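Local coordinates for protein L-methionine gamma-lyase (Fusobacterium nucleatum subsp. nucleatum, PDB 6LXU) that belongs to the pyridoxal-phosphate-dependent enzymes of the Cys/Met metabolism family, carrying its cofactor as part of a modified residue in an assembly of four chains, at residues A[99-104]-A[128-133]; A[32-37]-A[248-253]; A[153-158]-A[183-188]. All coordinates share one frame; numbering follows the deposited sequence.

Contact 1 of 3, residues A[99-104]-A[128-133]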
loop_
_atom_site.group_PDB
_atom_site.type_symbol
_atom_site.label_atom_id
_atom_site.label_comp_id
_atom_site.label_asym_id
_atom_site.label_seq_id
_atom_site.Cartn_x
_atom_site.Cartn_y
_atom_site.Cartn_z
ATOM N N THR A 99 10.403 9.859 -27.966
ATOM C CA THR A 99 11.803 9.472 -28.080
ATOM C C THR A 99 12.238 9.330 -29.540
ATOM O O THR A 99 13.299 9.839 -29.929
ATOM C CB THR A 99 12.069 8.158 -27.320
ATOM O OG1 THR A 99 11.768 8.369 -25.935
ATOM C CG2 THR A 99 13.526 7.722 -27.445
ATOM N N VAL A 100 11.443 8.626 -30.325
ATOM C CA VAL A 100 11.893 8.198 -31.660
ATOM C C VAL A 100 11.509 9.147 -32.786
ATOM O O VAL A 100 12.074 9.024 -33.895
ATOM C CB VAL A 100 11.440 6.752 -32.000
ATOM C CG1 VAL A 100 11.924 5.781 -30.939
ATOM C CG2 VAL A 100 9.943 6.642 -32.221
ATOM N N LEU A 101 10.584 10.074 -32.546
ATOM C CA LEU A 101 10.144 11.020 -33.562
ATOM C C LEU A 101 10.846 12.367 -33.413
ATOM O O LEU A 101 11.562 12.618 -32.451
ATOM C CB LEU A 101 8.631 11.216 -33.483
ATOM C CG LEU A 101 7.776 10.010 -33.875
ATOM C CD1 LEU A 101 6.323 10.264 -33.530
ATOM C CD2 LEU A 101 7.938 9.668 -35.356
ATOM N N LYS A 102 10.641 13.211 -34.415
ATOM C CA LYS A 102 11.030 14.620 -34.405
ATOM C C LYS A 102 10.130 15.332 -35.405
ATOM O O LYS A 102 9.520 14.697 -36.270
ATOM C CB LYS A 102 12.512 14.814 -34.760
ATOM C CG LYS A 102 12.896 14.371 -36.170
ATOM C CD LYS A 102 14.388 14.520 -36.443
ATOM C CE LYS A 102 14.725 14.163 -37.885
ATOM N NZ LYS A 102 14.442 12.738 -38.198
ATOM N N ALA A 103 10.052 16.658 -35.300
ATOM C CA ALA A 103 9.347 17.453 -36.309
ATOM C C ALA A 103 9.934 17.152 -37.686
ATOM O O ALA A 103 11.151 17.042 -37.825
ATOM C CB ALA A 103 9.455 18.936 -36.008
ATOM N N GLY A 104 9.051 16.962 -38.648
ATOM C CA GLY A 104 9.468 16.589 -40.008
ATOM C C GLY A 104 9.395 15.101 -40.311
ATOM O O GLY A 104 9.496 14.705 -41.480
ATOM N N PHE A 128 3.073 19.318 -33.279
ATOM C CA PHE A 128 4.497 19.392 -33.072
ATOM C C PHE A 128 5.289 18.932 -34.297
ATOM O O PHE A 128 6.389 18.435 -34.197
ATOM C CB PHE A 128 4.851 18.649 -31.770
ATOM C CG PHE A 128 4.408 19.408 -30.556
ATOM C CD1 PHE A 128 5.146 20.488 -30.113
ATOM C CD2 PHE A 128 3.219 19.111 -29.898
ATOM C CE1 PHE A 128 4.743 21.221 -29.010
ATOM C CE2 PHE A 128 2.803 19.863 -28.799
ATOM C CZ PHE A 128 3.564 20.923 -28.359
ATOM N N GLY A 129 4.701 19.162 -35.472
ATOM C CA GLY A 129 5.422 19.036 -36.729
ATOM C C GLY A 129 5.577 17.642 -37.282
ATOM O O GLY A 129 6.338 17.456 -38.234
ATOM N N VAL A 130 4.851 16.668 -36.724
ATOM C CA VAL A 130 4.886 15.296 -37.226
ATOM C C VAL A 130 3.728 15.130 -38.202
ATOM O O VAL A 130 2.606 15.543 -37.928
ATOM C CB VAL A 130 4.784 14.283 -36.073
ATOM C CG1 VAL A 130 4.778 12.852 -36.604
ATOM C CG2 VAL A 130 5.934 14.487 -35.096
ATOM N N GLU A 131 4.014 14.528 -39.363
ATOM C CA GLU A 131 3.012 14.206 -40.381
ATOM C C GLU A 131 2.451 12.823 -40.070
ATOM O O GLU A 131 3.234 11.905 -39.844
ATOM C CB GLU A 131 3.675 14.147 -41.773
ATOM C CG GLU A 131 4.429 15.408 -42.200
ATOM C CD GLU A 131 5.418 15.187 -43.343
ATOM O OE1 GLU A 131 5.402 14.115 -43.988
ATOM O OE2 GLU A 131 6.224 16.104 -43.606
ATOM N N VAL A 132 1.137 12.664 -40.088
ATOM C CA VAL A 132 0.526 11.358 -39.828
ATOM C C VAL A 132 -0.455 11.026 -40.938
ATOM O O VAL A 132 -1.306 11.843 -41.282
ATOM C CB VAL A 132 -0.183 11.308 -38.455
ATOM C CG1 VAL A 132 -0.704 9.899 -38.177
ATOM C CG2 VAL A 132 0.758 11.756 -37.339
ATOM N N THR A 133 -0.306 9.836 -41.514
ATOM C CA THR A 133 -1.249 9.312 -42.492
ATOM C C THR A 133 -1.990 8.127 -41.878
ATOM O O THR A 133 -1.359 7.174 -41.388
ATOM C CB THR A 133 -0.533 8.850 -43.769
ATOM O OG1 THR A 133 0.220 9.939 -44.313
ATOM C CG2 THR A 133 -1.534 8.379 -44.822
#
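Gly129 O is approached by two donors from the 99-104 segment. The stronger is Gly104 N, 2.8 Å from Gly129 O in a nearly straight bond (173° at the hydrogen), although the N-H comes from above the carbonyl plane and not along a lone pair. The weaker is a C-H...O contact, with Ala103 CA 3.6 Å from Gly129 O. Two consecutive residues of one loop thus close on a single carbonyl of the other.

Glycine suits both ends of this bond. At Gly104 a beta carbon would be jammed against the preceding carbonyl. At Gly129, where phi is positive, it would run into Ala103 CB, which rests 4.1 Å from Gly129 CA and also meets Phe128 O at 3.6 Å. Alanine, with one methyl, fills this narrow place.

Deeper in, the branches of Val130 serve different neighbours. CG1, anti to the backbone N (chi1 178°), faces Leu101, whose CD1 lies 4.3 Å from Val130 CG1. CG2, beside the N, turns to the other loop's backbone and lies 3.8 Å from Lys102 O. Leu101 and Val130 both also pack on Leu125 and Val107, an apolar setting that calls for aliphatic side chains.

Lys102 directs its amine to Asp105 in a salt bridge, while Gly104 O is taken up by Asn150 ND2. Phe128 meets Trp98 of a second subunit edge-to-face, placing the contact at a subunit interface.

The bond between Gly104 and Gly129 joins the loops that enter strands 106-110 and 131-135, two parallel neighbours at one border of the seven-stranded alpha/beta sheet of the large domain, as in fold type I pyridoxal-phosphate enzymes.

Contact 2 of 3, residues A[32-37]-A[248-253]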
loop_
_atom_site.group_PDB
_atom_site.type_symbol
_atom_site.label_atom_id
_atom_site.label_comp_id
_atom_site.label_asym_id
_atom_site.label_seq_id
_atom_site.Cartn_x
_atom_site.Cartn_y
_atom_site.Cartn_z
ATOM N N ILE A 32 8.715 -4.017 -1.730
ATOM C CA ILE A 32 8.206 -2.785 -2.332
ATOM C C ILE A 32 9.183 -1.696 -1.944
ATOM O O ILE A 32 9.200 -1.242 -0.807
ATOM C CB ILE A 32 6.768 -2.463 -1.887
ATOM C CG1 ILE A 32 5.870 -3.697 -2.030
ATOM C CG2 ILE A 32 6.251 -1.284 -2.700
ATOM C CD1 ILE A 32 4.458 -3.491 -1.519
ATOM N N TYR A 33 10.010 -1.282 -2.909
ATOM C CA TYR A 33 11.006 -0.253 -2.667
ATOM C C TYR A 33 10.336 1.110 -2.877
ATOM O O TYR A 33 10.543 1.797 -3.892
ATOM C CB TYR A 33 12.253 -0.532 -3.542
ATOM C CG TYR A 33 13.009 -1.868 -3.151
ATOM C CD1 TYR A 33 13.715 -1.957 -1.975
ATOM C CD2 TYR A 33 12.993 -2.981 -3.981
ATOM C CE1 TYR A 33 14.416 -3.099 -1.643
ATOM C CE2 TYR A 33 13.696 -4.134 -3.650
ATOM C CZ TYR A 33 14.394 -4.192 -2.471
ATOM O OH TYR A 33 15.077 -5.351 -2.149
ATOM N N GLN A 34 9.485 1.464 -1.915
ATOM C CA GLN A 34 8.682 2.668 -1.976
ATOM C C GLN A 34 9.564 3.844 -1.524
ATOM O O GLN A 34 9.513 4.297 -0.389
ATOM C CB GLN A 34 7.407 2.502 -1.129
ATOM C CG GLN A 34 6.428 3.638 -1.330
ATOM C CD GLN A 34 5.640 3.551 -2.622
ATOM O OE1 GLN A 34 5.222 2.461 -3.011
ATOM N NE2 GLN A 34 5.408 4.676 -3.279
ATOM N N THR A 35 10.411 4.275 -2.470
ATOM C CA THR A 35 11.442 5.278 -2.224
ATOM C C THR A 35 11.503 6.211 -3.404
ATOM O O THR A 35 11.229 5.803 -4.535
ATOM C CB THR A 35 12.820 4.633 -1.979
ATOM O OG1 THR A 35 13.677 5.600 -1.368
ATOM C CG2 THR A 35 13.468 4.077 -3.244
ATOM N N SER A 36 11.869 7.469 -3.156
ATOM C CA SER A 36 12.208 8.379 -4.253
ATOM C C SER A 36 13.689 8.248 -4.598
ATOM O O SER A 36 14.045 8.161 -5.768
ATOM C CB SER A 36 11.886 9.820 -3.884
ATOM O OG SER A 36 12.568 10.202 -2.712
ATOM N N THR A 37 14.539 8.228 -3.582
ATOM C CA THR A 37 15.977 8.316 -3.793
ATOM C C THR A 37 16.714 7.181 -3.133
ATOM O O THR A 37 16.131 6.349 -2.429
ATOM C CB THR A 37 16.475 9.696 -3.361
ATOM O OG1 THR A 37 17.777 9.908 -3.921
ATOM C CG2 THR A 37 16.500 9.887 -1.852
ATOM N N LEU A 248 6.088 5.026 -12.903
ATOM C CA LEU A 248 5.250 4.066 -12.189
ATOM C C LEU A 248 5.576 4.080 -10.691
ATOM O O LEU A 248 6.728 4.029 -10.273
ATOM C CB LEU A 248 5.467 2.672 -12.760
ATOM C CG LEU A 248 4.547 1.586 -12.215
ATOM C CD1 LEU A 248 3.083 1.875 -12.513
ATOM C CD2 LEU A 248 4.945 0.251 -12.820
ATOM N N GLY A 249 4.538 4.115 -9.867
ATOM C CA GLY A 249 4.720 4.025 -8.427
ATOM C C GLY A 249 5.191 2.625 -8.039
ATOM O O GLY A 249 4.678 1.637 -8.574
ATOM N N PRO A 250 6.148 2.511 -7.097
ATOM C CA PRO A 250 6.579 1.174 -6.686
ATOM C C PRO A 250 5.435 0.288 -6.184
ATOM O O PRO A 250 5.426 -0.911 -6.477
ATOM C CB PRO A 250 7.655 1.466 -5.645
ATOM C CG PRO A 250 8.265 2.747 -6.117
ATOM C CD PRO A 250 7.082 3.548 -6.609
ATOM N N GLN A 251 4.462 0.863 -5.496
ATOM C CA GLN A 251 3.297 0.073 -5.063
ATOM C C GLN A 251 2.588 -0.541 -6.257
ATOM O O GLN A 251 2.223 -1.724 -6.247
ATOM C CB GLN A 251 2.310 0.926 -4.270
ATOM C CG GLN A 251 1.085 0.141 -3.827
ATOM C CD GLN A 251 1.434 -0.969 -2.868
ATOM O OE1 GLN A 251 2.152 -0.729 -1.882
ATOM N NE2 GLN A 251 0.933 -2.183 -3.117
ATOM N N GLU A 252 2.370 0.264 -7.293
ATOM C CA GLU A 252 1.717 -0.236 -8.494
ATOM C C GLU A 252 2.577 -1.263 -9.221
ATOM O O GLU A 252 2.049 -2.251 -9.721
ATOM C CB GLU A 252 1.270 0.898 -9.415
ATOM C CG GLU A 252 0.028 1.623 -8.918
ATOM C CD GLU A 252 0.272 2.640 -7.813
ATOM O OE1 GLU A 252 1.412 3.161 -7.714
ATOM O OE2 GLU A 252 -0.676 2.978 -7.056
ATOM N N ALA A 253 3.893 -1.053 -9.259
ATOM C CA ALA A 253 4.773 -2.078 -9.817
ATOM C C ALA A 253 4.584 -3.413 -9.089
ATOM O O ALA A 253 4.494 -4.462 -9.735
ATOM C CB ALA A 253 6.221 -1.622 -9.783
HETATM O O HOH W 1 3.585 1.472 -0.829
#
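Pro250 presses its ring against the backbone of Tyr33: Pro250 CG lies 3.3 Å and Pro250 CB 3.4 Å from Tyr33 O. This is the tight part of the contact. Ile32 packs next to it, its CG2, anti to the backbone N, lying 3.9 Å from Pro250 O, while its CD1 reaches 3.6 Å from Gln251 OE1. Gln34 OE1 also belongs here, 3.1 Å from Gln251 N and 3.5 Å from Gln251 CB. The loop is folded into two successive inverse gamma turns, centred on Tyr33 and Gln34, each closed by a weak bond. Pro250, just after the N-cap residue Gly249, opens helix 250-260; proline suits a first turn, where an N-H has no helical acceptor, and its ring offers a compact apolar wedge.

The polar side, buried as well, is filled by water. Both glutamine chains bend at chi2, and their amide planes lie 6° apart. Water 1 donates to Gln34 OE1 at 2.9 Å and to Gln251 OE1 at 2.8 Å. The NH2 groups look to other chains: Gln34 NE2 bonds Asp219 O and Glu252 OE2 of the second subunit, and Gln251 NE2 bonds Tyr255 OH of the fourth.

Contact 3 of 3, residues A[153-158]-A[183-188]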
loop_
_atom_site.group_PDB
_atom_site.type_symbol
_atom_site.label_atom_id
_atom_site.label_comp_id
_atom_site.label_asym_id
_atom_site.label_seq_id
_atom_site.Cartn_x
_atom_site.Cartn_y
_atom_site.Cartn_z
ATOM N N VAL A 153 7.832 5.845 -38.206
ATOM C CA VAL A 153 7.061 4.879 -37.424
ATOM C C VAL A 153 5.902 4.359 -38.252
ATOM O O VAL A 153 5.171 5.116 -38.888
ATOM C CB VAL A 153 6.499 5.517 -36.125
ATOM C CG1 VAL A 153 5.436 4.635 -35.467
ATOM C CG2 VAL A 153 7.618 5.821 -35.151
ATOM N N VAL A 154 5.738 3.036 -38.208
ATOM C CA VAL A 154 4.498 2.382 -38.587
ATOM C C VAL A 154 3.921 1.837 -37.279
ATOM O O VAL A 154 4.572 1.036 -36.618
ATOM C CB VAL A 154 4.717 1.278 -39.649
ATOM C CG1 VAL A 154 3.467 0.451 -39.854
ATOM C CG2 VAL A 154 5.158 1.917 -40.957
ATOM N N TYR A 155 2.746 2.328 -36.894
ATOM C CA TYR A 155 2.149 2.026 -35.587
ATOM C C TYR A 155 0.915 1.180 -35.807
ATOM O O TYR A 155 0.027 1.578 -36.559
ATOM C CB TYR A 155 1.806 3.328 -34.864
ATOM C CG TYR A 155 1.313 3.117 -33.453
ATOM C CD1 TYR A 155 0.012 2.755 -33.210
ATOM C CD2 TYR A 155 2.166 3.257 -32.368
ATOM C CE1 TYR A 155 -0.452 2.520 -31.916
ATOM C CE2 TYR A 155 1.720 3.053 -31.065
ATOM C CZ TYR A 155 0.410 2.681 -30.843
ATOM O OH TYR A 155 -0.020 2.491 -29.536
ATOM N N LEU A 156 0.871 0.009 -35.160
ATOM C CA LEU A 156 -0.172 -0.982 -35.417
ATOM C C LEU A 156 -0.821 -1.467 -34.133
ATOM O O LEU A 156 -0.212 -1.432 -33.055
ATOM C CB LEU A 156 0.408 -2.197 -36.151
ATOM C CG LEU A 156 1.201 -1.880 -37.422
ATOM C CD1 LEU A 156 1.943 -3.108 -37.907
ATOM C CD2 LEU A 156 0.299 -1.327 -38.508
ATOM N N GLU A 157 -2.028 -1.987 -34.262
ATOM C CA GLU A 157 -2.790 -2.485 -33.119
ATOM C C GLU A 157 -3.677 -3.613 -33.606
ATOM O O GLU A 157 -4.441 -3.408 -34.537
ATOM C CB GLU A 157 -3.609 -1.323 -32.556
ATOM C CG GLU A 157 -4.268 -1.566 -31.225
ATOM C CD GLU A 157 -5.031 -0.353 -30.722
ATOM O OE1 GLU A 157 -4.620 0.839 -30.947
ATOM O OE2 GLU A 157 -6.067 -0.594 -30.077
ATOM N N THR A 158 -3.580 -4.809 -33.017
ATOM C CA THR A 158 -4.386 -5.950 -33.450
ATOM C C THR A 158 -4.501 -6.965 -32.320
ATOM O O THR A 158 -3.494 -7.294 -31.715
ATOM C CB THR A 158 -3.828 -6.634 -34.731
ATOM O OG1 THR A 158 -4.674 -7.725 -35.108
ATOM C CG2 THR A 158 -2.394 -7.099 -34.585
ATOM N N LEU A 183 10.646 2.359 -37.796
ATOM C CA LEU A 183 10.374 1.467 -36.665
ATOM C C LEU A 183 8.924 1.036 -36.677
ATOM O O LEU A 183 8.035 1.848 -36.928
ATOM C CB LEU A 183 10.664 2.183 -35.352
ATOM C CG LEU A 183 12.122 2.570 -35.116
ATOM C CD1 LEU A 183 12.221 3.542 -33.948
ATOM C CD2 LEU A 183 12.985 1.338 -34.883
ATOM N N VAL A 184 8.692 -0.240 -36.381
ATOM C CA VAL A 184 7.360 -0.785 -36.256
ATOM C C VAL A 184 7.040 -0.920 -34.764
ATOM O O VAL A 184 7.782 -1.566 -34.023
ATOM C CB VAL A 184 7.221 -2.150 -36.969
ATOM C CG1 VAL A 184 5.789 -2.661 -36.853
ATOM C CG2 VAL A 184 7.612 -2.039 -38.437
ATOM N N ILE A 185 5.924 -0.297 -34.362
ATOM C CA ILE A 185 5.480 -0.272 -32.962
ATOM C C ILE A 185 4.116 -0.924 -32.932
ATOM O O ILE A 185 3.246 -0.550 -33.709
ATOM C CB ILE A 185 5.401 1.176 -32.418
ATOM C CG1 ILE A 185 6.753 1.872 -32.591
ATOM C CG2 ILE A 185 4.948 1.170 -30.965
ATOM C CD1 ILE A 185 6.778 3.327 -32.189
ATOM N N VAL A 186 3.918 -1.886 -32.025
ATOM C CA VAL A 186 2.635 -2.573 -31.890
ATOM C C VAL A 186 2.108 -2.458 -30.468
ATOM O O VAL A 186 2.811 -2.778 -29.514
ATOM C CB VAL A 186 2.748 -4.061 -32.274
ATOM C CG1 VAL A 186 1.462 -4.819 -31.982
ATOM C CG2 VAL A 186 3.101 -4.165 -33.739
ATOM N N ASP A 187 0.851 -2.056 -30.370
ATOM C CA ASP A 187 0.101 -2.096 -29.111
ATOM C C ASP A 187 -0.501 -3.489 -28.979
ATOM O O ASP A 187 -1.461 -3.825 -29.661
ATOM C CB ASP A 187 -0.950 -0.987 -29.126
ATOM C CG ASP A 187 -1.780 -0.917 -27.859
ATOM O OD1 ASP A 187 -1.789 -1.906 -27.094
ATOM O OD2 ASP A 187 -2.444 0.132 -27.654
ATOM N N ASN A 188 0.117 -4.294 -28.106
ATOM C CA ASN A 188 -0.230 -5.702 -27.904
ATOM C C ASN A 188 -1.128 -5.920 -26.681
ATOM O O ASN A 188 -1.192 -7.026 -26.146
ATOM C CB ASN A 188 1.065 -6.527 -27.778
ATOM C CG ASN A 188 0.872 -8.016 -28.031
ATOM O OD1 ASN A 188 0.080 -8.403 -28.892
ATOM N ND2 ASN A 188 1.612 -8.852 -27.291
HETATM O O HOH W 2 -2.713 2.255 -29.255
HETATM O O HOH W 3 -1.395 -5.673 -31.588
#
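Tyr155 lays one face of its ring over Ile185 O, and its CE2 touches Ile185 CG2 at 3.7 Å. Asp187 CB comes up obliquely to the ring near OH, and at the edge, in the ring plane, sits water 2. The Asp187 carboxylate is turned 78° from the ring, while the carboxylates of Glu157 and Asp187, which run side by side in the same direction, are 34° apart.

Water 2 joins these three groups. It accepts from Tyr155 OH at 2.7 Å and donates to Glu157 OE1 at 2.9 Å and to Asp187 OD2 at 2.7 Å. It therefore stands between two acidic groups whose nearest oxygens, Glu157 OE1 and Asp187 OD2, are 4.0 Å apart, a closeness that its two hydrogens would be expected to ease. Tyr114 N also bonds Glu157 OE1, and Thr189 OG1 bonds Asp187 OD1.

Beneath runs regular parallel pairing. Leu156 bonds through both its N-H and its C=O, with Leu156 N bonding Ile185 O at 2.8 Å and Asp187 N bonding Leu156 O at 3.0 Å; Val154 does the same with Leu183 and Ile185. The two strands belong to a beta-alpha-beta unit whose helix, 169-176, covers the face of Val154 and Val184. There branched aliphatics suit the packing, and Leu156 CD1 fits 4.0 Å from Val184 CG1. On the other face Val153 and Ile185 meet helix 89-100.

The apolar body of the pair thus gives way, at its C-terminal end, to a polar cluster beside the cofactor. Asp187 OD2 lies close to N1 of the modified residue LLP at position 212. That placement is consistent with the aspartate facing the pyridine nitrogen in fold type I enzymes, and Tyr155 and water 2 would then form a second shell behind it.

In the fold
Contacts 1 and 3 both reach the same seven-stranded sheet, with centres 15 Å apart. They meet directly where helix 89-100 ends: Val100 CG1 is 3.8 Å from Leu183 CD1, and Leu101 CD2 is 3.9 Å from Val153 CG2. Contact 3 lies well inside the chain and ends beside the cofactor-bearing residue 212, whereas contact 1 sits at the sheet's border. Contact 2 stands apart, its centre 29 Å from that of contact 3 and 33 Å from that of contact 1, with nearest atoms about 16 and 15 Å away. Contacts 1 and 2 both reach the second subunit, while contact 3 is touched by no other chain.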